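Local coordinates for Lmo2125 protein (Listeria monocytogenes serovar 1/2a, PDB 5TU0) that binds maltose and probably delivers it, as the extracytoplasmic solute-binding lipoprotein, to a membrane sugar transporter, at residues Pro240-Ala243 against Ala244-Glu248; Asp226-Lys230 against Gly231-Ala235; Gln301-Leu304 against Tyr305-Asn309. The protein carries 2 engineered substitutions. All coordinates share one frame; numbering follows the deposited sequence.

Interaction 1. Residues Pro240-Ala243 against Ala244-Glu248; sequences PWSA and ANYKE. With GLC (alpha-D-glucopyranose), chain B.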
loop_
_atom_site.group_PDB
_atom_site.type_symbol
_atom_site.label_atom_id
_atom_site.label_comp_id
_atom_site.label_asym_id
_atom_site.label_seq_id
_atom_site.Cartn_x
_atom_site.Cartn_y
_atom_site.Cartn_z
ATOM N N PRO A 240 2.293 -4.653 -6.125
ATOM C CA PRO A 240 3.483 -4.598 -6.998
ATOM C C PRO A 240 4.627 -5.500 -6.525
ATOM O O PRO A 240 5.415 -6.003 -7.339
ATOM C CB PRO A 240 3.904 -3.124 -6.909
ATOM C CG PRO A 240 2.645 -2.404 -6.644
ATOM C CD PRO A 240 1.854 -3.299 -5.737
ATOM N N TRP A 241 4.698 -5.719 -5.216
ATOM C CA TRP A 241 5.757 -6.558 -4.625
ATOM C C TRP A 241 5.780 -7.996 -5.159
ATOM O O TRP A 241 6.812 -8.640 -5.111
ATOM C CB TRP A 241 5.660 -6.572 -3.085
ATOM C CG TRP A 241 4.319 -6.998 -2.559
ATOM C CD1 TRP A 241 3.895 -8.271 -2.341
ATOM C CD2 TRP A 241 3.224 -6.138 -2.201
ATOM N NE1 TRP A 241 2.600 -8.260 -1.870
ATOM C CE2 TRP A 241 2.169 -6.965 -1.770
ATOM C CE3 TRP A 241 3.039 -4.745 -2.201
ATOM C CZ2 TRP A 241 0.935 -6.457 -1.341
ATOM C CZ3 TRP A 241 1.807 -4.235 -1.763
ATOM C CH2 TRP A 241 0.773 -5.096 -1.345
ATOM N N SER A 242 4.655 -8.489 -5.674
ATOM C CA SER A 242 4.594 -9.863 -6.191
ATOM C C SER A 242 5.131 -10.063 -7.627
ATOM O O SER A 242 5.398 -11.196 -8.031
ATOM C CB SER A 242 3.154 -10.368 -6.160
ATOM O OG SER A 242 2.638 -10.341 -4.853
ATOM N N ALA A 243 5.246 -8.982 -8.398
ATOM C CA ALA A 243 5.685 -9.077 -9.805
ATOM C C ALA A 243 7.009 -9.838 -9.961
ATOM O O ALA A 243 7.111 -10.734 -10.803
ATOM C CB ALA A 243 5.785 -7.693 -10.426
ATOM N N ALA A 244 7.993 -9.502 -9.132
ATOM C CA ALA A 244 9.297 -10.171 -9.149
ATOM C C ALA A 244 9.149 -11.699 -9.142
ATOM O O ALA A 244 9.833 -12.383 -9.897
ATOM C CB ALA A 244 10.149 -9.714 -7.966
ATOM N N ASN A 245 8.252 -12.221 -8.300
ATOM C CA ASN A 245 7.990 -13.673 -8.228
ATOM C C ASN A 245 7.416 -14.229 -9.515
ATOM O O ASN A 245 7.742 -15.348 -9.913
ATOM C CB ASN A 245 7.002 -14.013 -7.101
ATOM C CG ASN A 245 7.544 -13.699 -5.727
ATOM O OD1 ASN A 245 8.746 -13.713 -5.510
ATOM N ND2 ASN A 245 6.652 -13.434 -4.784
ATOM N N TYR A 246 6.531 -13.475 -10.158
ATOM C CA TYR A 246 5.932 -13.956 -11.404
ATOM C C TYR A 246 6.969 -13.928 -12.521
ATOM O O TYR A 246 6.915 -14.753 -13.418
ATOM C CB TYR A 246 4.673 -13.163 -11.776
ATOM C CG TYR A 246 3.682 -13.007 -10.633
ATOM C CD1 TYR A 246 3.463 -14.041 -9.725
ATOM C CD2 TYR A 246 2.929 -11.848 -10.498
ATOM C CE1 TYR A 246 2.563 -13.906 -8.690
ATOM C CE2 TYR A 246 2.014 -11.704 -9.461
ATOM C CZ TYR A 246 1.837 -12.739 -8.562
ATOM O OH TYR A 246 0.942 -12.613 -7.532
ATOM N N LYS A 247 7.896 -12.966 -12.461
ATOM C CA LYS A 247 9.009 -12.891 -13.431
ATOM C C LYS A 247 9.947 -14.086 -13.237
ATOM O O LYS A 247 10.373 -14.703 -14.213
ATOM C CB LYS A 247 9.787 -11.575 -13.305
ATOM C CG LYS A 247 8.998 -10.367 -13.777
ATOM C CD LYS A 247 9.791 -9.063 -13.752
ATOM C CE LYS A 247 10.064 -8.593 -12.340
ATOM N NZ LYS A 247 10.693 -7.243 -12.312
ATOM N N GLU A 248 10.245 -14.414 -11.977
ATOM C CA GLU A 248 11.084 -15.583 -11.641
ATOM C C GLU A 248 10.460 -16.895 -12.129
ATOM O O GLU A 248 11.167 -17.785 -12.595
ATOM C CB GLU A 248 11.305 -15.685 -10.126
ATOM C CG GLU A 248 12.243 -14.645 -9.521
ATOM C CD GLU A 248 13.719 -14.898 -9.812
ATOM O OE1 GLU A 248 14.044 -15.743 -10.683
ATOM O OE2 GLU A 248 14.565 -14.239 -9.157
HETATM C C1 GLC B . 6.050 -7.431 1.185
HETATM C C2 GLC B . 6.141 -5.942 0.834
HETATM C C3 GLC B . 5.182 -5.080 1.655
HETATM C C4 GLC B . 3.783 -5.678 1.738
HETATM C C5 GLC B . 3.851 -7.149 2.142
HETATM C C6 GLC B . 2.460 -7.778 2.186
HETATM O O1 GLC B . 6.688 -7.685 2.446
HETATM O O2 GLC B . 7.482 -5.490 1.050
HETATM O O3 GLC B . 5.090 -3.780 1.063
HETATM O O4 GLC B . 3.024 -4.932 2.702
HETATM O O5 GLC B . 4.684 -7.864 1.219
HETATM O O6 GLC B . 2.534 -9.200 2.026
HETATM O O HOH W 1 7.901 -6.990 -7.735
#

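Interaction 2. Residues Asp226-Lys230 against Gly231-Ala235; sequences DQFVK and GKAAA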
loop_
_atom_site.group_PDB
_atom_site.type_symbol
_atom_site.label_atom_id
_atom_site.label_comp_id
_atom_site.label_asym_id
_atom_site.label_seq_id
_atom_site.Cartn_x
_atom_site.Cartn_y
_atom_site.Cartn_z
ATOM N N ASP A 226 -0.027 -19.922 -5.469
ATOM C CA ASP A 226 0.194 -21.233 -6.041
ATOM C C ASP A 226 -0.663 -21.393 -7.313
ATOM O O ASP A 226 -0.163 -21.873 -8.335
ATOM C CB ASP A 226 -0.125 -22.324 -5.005
ATOM C CG ASP A 226 0.211 -23.723 -5.495
ATOM O OD1 ASP A 226 1.409 -23.999 -5.752
ATOM O OD2 ASP A 226 -0.718 -24.561 -5.574
ATOM N N GLN A 227 -1.937 -20.982 -7.255
ATOM C CA GLN A 227 -2.836 -21.096 -8.430
ATOM C C GLN A 227 -2.390 -20.206 -9.597
ATOM O O GLN A 227 -2.365 -20.640 -10.759
ATOM C CB GLN A 227 -4.288 -20.773 -8.059
ATOM C CG GLN A 227 -4.904 -21.729 -7.041
ATOM C CD GLN A 227 -5.094 -23.140 -7.577
ATOM O OE1 GLN A 227 -4.619 -24.113 -6.978
ATOM N NE2 GLN A 227 -5.781 -23.260 -8.697
ATOM N N PHE A 228 -2.039 -18.962 -9.304
ATOM C CA PHE A 228 -1.608 -18.070 -10.369
ATOM C C PHE A 228 -0.269 -18.515 -10.998
ATOM O O PHE A 228 -0.147 -18.583 -12.228
ATOM C CB PHE A 228 -1.513 -16.635 -9.863
ATOM C CG PHE A 228 -1.312 -15.636 -10.955
ATOM C CD1 PHE A 228 -2.335 -15.350 -11.832
ATOM C CD2 PHE A 228 -0.095 -14.974 -11.108
ATOM C CE1 PHE A 228 -2.159 -14.436 -12.851
ATOM C CE2 PHE A 228 0.086 -14.043 -12.124
ATOM C CZ PHE A 228 -0.950 -13.770 -12.992
ATOM N N VAL A 229 0.715 -18.839 -10.154
ATOM C CA VAL A 229 2.057 -19.260 -10.620
ATOM C C VAL A 229 2.029 -20.595 -11.374
ATOM O O VAL A 229 2.928 -20.875 -12.179
ATOM C CB VAL A 229 3.099 -19.271 -9.462
ATOM C CG1 VAL A 229 4.424 -19.867 -9.895
ATOM C CG2 VAL A 229 3.330 -17.854 -8.959
ATOM N N LYS A 230 0.997 -21.407 -11.147
ATOM C CA LYS A 230 0.877 -22.678 -11.861
ATOM C C LYS A 230 -0.076 -22.623 -13.048
ATOM O O LYS A 230 -0.395 -23.660 -13.632
ATOM C CB LYS A 230 0.499 -23.806 -10.891
ATOM C CG LYS A 230 1.646 -24.145 -9.962
ATOM C CD LYS A 230 1.288 -25.217 -8.957
ATOM C CE LYS A 230 2.518 -25.605 -8.156
ATOM N NZ LYS A 230 2.172 -26.561 -7.072
ATOM N N GLY A 231 -0.508 -21.421 -13.427
ATOM C CA GLY A 231 -1.395 -21.270 -14.586
ATOM C C GLY A 231 -2.829 -21.761 -14.398
ATOM O O GLY A 231 -3.482 -22.124 -15.371
ATOM N N LYS A 232 -3.320 -21.758 -13.158
ATOM C CA LYS A 232 -4.685 -22.228 -12.842
ATOM C C LYS A 232 -5.667 -21.094 -12.500
ATOM O O LYS A 232 -6.875 -21.318 -12.448
ATOM C CB LYS A 232 -4.613 -23.237 -11.709
ATOM C CG LYS A 232 -3.756 -24.449 -12.054
ATOM C CD LYS A 232 -3.615 -25.389 -10.878
ATOM C CE LYS A 232 -2.827 -26.621 -11.283
ATOM N NZ LYS A 232 -2.762 -27.587 -10.158
ATOM N N ALA A 233 -5.138 -19.900 -12.207
ATOM C CA ALA A 233 -5.961 -18.712 -11.979
ATOM C C ALA A 233 -5.635 -17.738 -13.102
ATOM O O ALA A 233 -4.455 -17.470 -13.367
ATOM C CB ALA A 233 -5.663 -18.086 -10.626
ATOM N N ALA A 234 -6.664 -17.213 -13.759
ATOM C CA ALA A 234 -6.481 -16.298 -14.896
ATOM C C ALA A 234 -6.183 -14.855 -14.497
ATOM O O ALA A 234 -5.461 -14.151 -15.217
ATOM C CB ALA A 234 -7.699 -16.334 -15.797
ATOM N N ALA A 235 -6.732 -14.431 -13.361
ATOM C CA ALA A 235 -6.560 -13.069 -12.869
ATOM C C ALA A 235 -6.686 -13.018 -11.355
ATOM O O ALA A 235 -7.532 -13.707 -10.756
ATOM C CB ALA A 235 -7.599 -12.153 -13.512
HETATM O O HOH W 2 -4.561 -26.930 -8.220
HETATM O O HOH W 3 -1.914 -18.009 -14.040
#

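Interaction 3. Residues Gln301-Leu304 against Tyr305-Asn309; sequences QETL and YDMTN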
loop_
_atom_site.group_PDB
_atom_site.type_symbol
_atom_site.label_atom_id
_atom_site.label_comp_id
_atom_site.label_asym_id
_atom_site.label_seq_id
_atom_site.Cartn_x
_atom_site.Cartn_y
_atom_site.Cartn_z
ATOM N N GLN A 301 14.139 11.228 -8.774
ATOM C CA GLN A 301 12.963 10.351 -8.795
ATOM C C GLN A 301 12.941 9.510 -10.087
ATOM O O GLN A 301 12.559 8.341 -10.066
ATOM C CB GLN A 301 11.700 11.171 -8.592
ATOM C CG GLN A 301 11.519 11.560 -7.137
ATOM C CD GLN A 301 10.589 10.605 -6.410
ATOM O OE1 GLN A 301 9.383 10.736 -6.533
ATOM N NE2 GLN A 301 11.142 9.656 -5.643
ATOM N N GLU A 302 13.394 10.090 -11.196
ATOM C CA GLU A 302 13.498 9.329 -12.453
ATOM C C GLU A 302 14.587 8.266 -12.325
ATOM O O GLU A 302 14.394 7.126 -12.758
ATOM C CB GLU A 302 13.729 10.243 -13.665
ATOM C CG GLU A 302 12.494 11.071 -13.964
ATOM C CD GLU A 302 12.635 12.041 -15.117
ATOM O OE1 GLU A 302 13.738 12.164 -15.716
ATOM O OE2 GLU A 302 11.607 12.687 -15.407
ATOM N N THR A 303 15.712 8.615 -11.704
ATOM C CA THR A 303 16.774 7.615 -11.489
ATOM C C THR A 303 16.253 6.481 -10.574
ATOM O O THR A 303 16.550 5.306 -10.803
ATOM C CB THR A 303 18.039 8.238 -10.884
ATOM O OG1 THR A 303 18.532 9.246 -11.776
ATOM C CG2 THR A 303 19.113 7.187 -10.658
ATOM N N LEU A 304 15.473 6.836 -9.558
ATOM C CA LEU A 304 14.895 5.809 -8.670
ATOM C C LEU A 304 14.110 4.793 -9.491
ATOM O O LEU A 304 14.298 3.583 -9.339
ATOM C CB LEU A 304 13.977 6.427 -7.609
ATOM C CG LEU A 304 13.255 5.429 -6.686
ATOM C CD1 LEU A 304 14.237 4.682 -5.801
ATOM C CD2 LEU A 304 12.211 6.156 -5.852
ATOM N N TYR A 305 13.233 5.283 -10.363
ATOM C CA TYR A 305 12.430 4.395 -11.200
ATOM C C TYR A 305 13.304 3.570 -12.140
ATOM O O TYR A 305 13.066 2.379 -12.356
ATOM C CB TYR A 305 11.396 5.173 -12.019
ATOM C CG TYR A 305 10.588 4.260 -12.915
ATOM C CD1 TYR A 305 9.569 3.470 -12.386
ATOM C CD2 TYR A 305 10.860 4.157 -14.278
ATOM C CE1 TYR A 305 8.841 2.609 -13.184
ATOM C CE2 TYR A 305 10.129 3.295 -15.085
ATOM C CZ TYR A 305 9.112 2.530 -14.521
ATOM O OH TYR A 305 8.373 1.678 -15.296
ATOM N N ASP A 306 14.311 4.222 -12.710
ATOM C CA ASP A 306 15.218 3.538 -13.605
ATOM C C ASP A 306 15.931 2.365 -12.923
ATOM O O ASP A 306 16.093 1.315 -13.527
ATOM C CB ASP A 306 16.268 4.520 -14.161
ATOM C CG ASP A 306 15.701 5.500 -15.192
ATOM O OD1 ASP A 306 14.613 5.268 -15.750
ATOM O OD2 ASP A 306 16.380 6.508 -15.484
ATOM N N MET A 307 16.314 2.560 -11.669
ATOM C CA MET A 307 17.056 1.569 -10.901
ATOM C C MET A 307 16.238 0.457 -10.251
ATOM O O MET A 307 16.676 -0.693 -10.186
ATOM C CB MET A 307 17.802 2.306 -9.786
ATOM C CG MET A 307 18.891 3.215 -10.310
ATOM S SD MET A 307 20.204 2.251 -11.059
ATOM C CE MET A 307 20.928 1.484 -9.614
ATOM N N THR A 308 15.042 0.800 -9.800
ATOM C CA THR A 308 14.227 -0.117 -8.973
ATOM C C THR A 308 12.857 -0.490 -9.496
ATOM O O THR A 308 12.259 -1.410 -8.972
ATOM C CB THR A 308 13.975 0.540 -7.599
ATOM O OG1 THR A 308 13.151 1.702 -7.770
ATOM C CG2 THR A 308 15.285 0.942 -6.941
ATOM N N ASN A 309 12.368 0.227 -10.505
ATOM C CA ASN A 309 11.020 0.040 -11.054
ATOM C C ASN A 309 9.911 0.431 -10.065
ATOM O O ASN A 309 8.751 0.133 -10.307
ATOM C CB ASN A 309 10.780 -1.382 -11.626
ATOM C CG ASN A 309 11.465 -1.605 -12.964
ATOM O OD1 ASN A 309 11.147 -2.550 -13.671
ATOM N ND2 ASN A 309 12.391 -0.734 -13.322
#

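Interaction 1. Residues Pro240-Ala243 against Ala244-Glu248
Ser242 and Tyr246 meet one turn apart at the start of helix 243-248, whose first turn follows the sugar-binding Trp241 of a periplasmic-binding-protein fold. The case is a worked example of a chain passing from a sugar-facing ring straight into a helix. Tyr246 can be followed outward. Its CB lies 3.6 Å from Ala243 O, and with CG turned beside the backbone N (chi1 -49°) the ring leans back over the preceding turn. Ser242 O sits over the centre of one ring face, 3.5 Å above the plane, while CE2 and CZ rest against Ser242 CB. At the tip, Tyr246 OH approaches Ser242 CB to 3.4 Å, but its polar partner is Gln225 NE2; Tyr119 and Phe228 meet the same ring edge-to-face. The backbone bonds settle into a helical pattern only gradually: Ser242 O receives weak bonds from Asn245 N and Tyr246 N, whereas Lys247 N makes the first regular bond, to Ala243 O at 2.9 Å. A water joins Pro240 O to Ala244 N, bridging the irregular entry to the helix. On the ligand side, the CG of Trp241 is tucked between the backbone N and the carbonyl carbon (chi1 55°), and the indole lays one face against a glucose unit of the bound maltose. Sugar C4 stands 3.9 Å above the ring plane, over its centre, and Trp241 CD1 comes within 3.7 Å of glucose O5.

Interaction 2. Residues Asp226-Lys230 against Gly231-Ala235
Gln227 and Lys232 face each other where helix 217-229 stops, and the contact shows how one turn can be tight on its backbone side and looser along its charged, solvent-facing side. In the tight part, Gln227 O takes two N-H groups: Lys232 N at 2.8 Å, and Ala233 N at 3.2 Å from well above the carbonyl plane. Gly231 N bonds to Phe228 O. The bent Gln227 chain crosses the extended Lys232 chain at a slant, with Gln227 NE2 3.2 Å from Lys232 CB. Ala233 CB packs 4.0 Å from Gln227 CB, and both residues also touch Leu157. The Phe228 ring, swung anti to its own N (chi1 -170°), brings CD1 to 3.4 Å from Ala233 O; Ala234 O lies at the ring edge. A water donates to both Phe228 O and Ala233 O, tying the helix end to the departing chain. On the solvent side, a second water links Gln227 OE1 to Lys232 NZ. Lys230 NZ reaches back to Asp226 OD1 at 3.0 Å in a salt bridge with a weak hydrogen bond. Paired bonds from Lys232 to Gln227 and from Gly231 to Phe228, with Gly231 at positive phi as C-prime residue, define a Schellman motif, here leading into strand 235-238.

Interaction 3. Residues Gln301-Leu304 against Tyr305-Asn309
Leu304 and Thr308 meet through backbone and side chain in the last turns of helix 298-308. Thr308 OG1 donates to Leu304 O at 2.7 Å from above the carbonyl plane, while Thr308 N reaches the same oxygen at 2.9 Å; two donors of one residue thus grip a single acceptor. The hydroxyl can do this because OG1 stands between its own N and carbonyl carbon (chi1 66°), which folds it back along the helix. Thr308 CG2 then lies 4.0 Å from Leu304 CD1 as the two side chains cross. Beneath these contacts is an i to i+4 ladder in which Tyr305 N, Asp306 N and Met307 N bond to the carbonyls of Gln301, Glu302 and Thr303. At its end, Asn309 turns to positive phi while its N still bonds to Tyr305 O at 2.9 Å.

The next shell lies against the helix on its flanks. Thr308 OG1 is also hydrogen-bonded to Glu310 N, just past the helix. Thr303 and Leu304 pack against Tyr22 of helix 17-34, whereas Tyr305 touches Ala321 of helix 315-323 and bonds through OH to Thr329. Gln301 is held by Asn314 N and Ala111 O, and Glu302 OE2 by Thr320 and Gln298. Such back-bonding of a threonine hydroxyl to the carbonyl four residues earlier is a familiar feature of alpha-helices, seen here in the final turn.

Taken together, the three contacts compare the start, end and last turns of helices in one binding-protein fold. Interactions 2 and 1 follow each other along the chain, joined through strand 235-238, and touch where Tyr246 CE1 packs 3.7 Å from Phe228 CD2. Interaction 3 touches neither: its nearest atoms come within about 5 Å of interaction 1 but only about 16 Å of interaction 2. All three are partly buried, but their chemistry differs: an indole face laid against a sugar ring in interaction 1, charged and water-bridged groups outside an apolar patch in interaction 2, and in interaction 3 a last turn with a hydroxyl-to-carbonyl bond, on a helix touching helices 17-34 and 315-323.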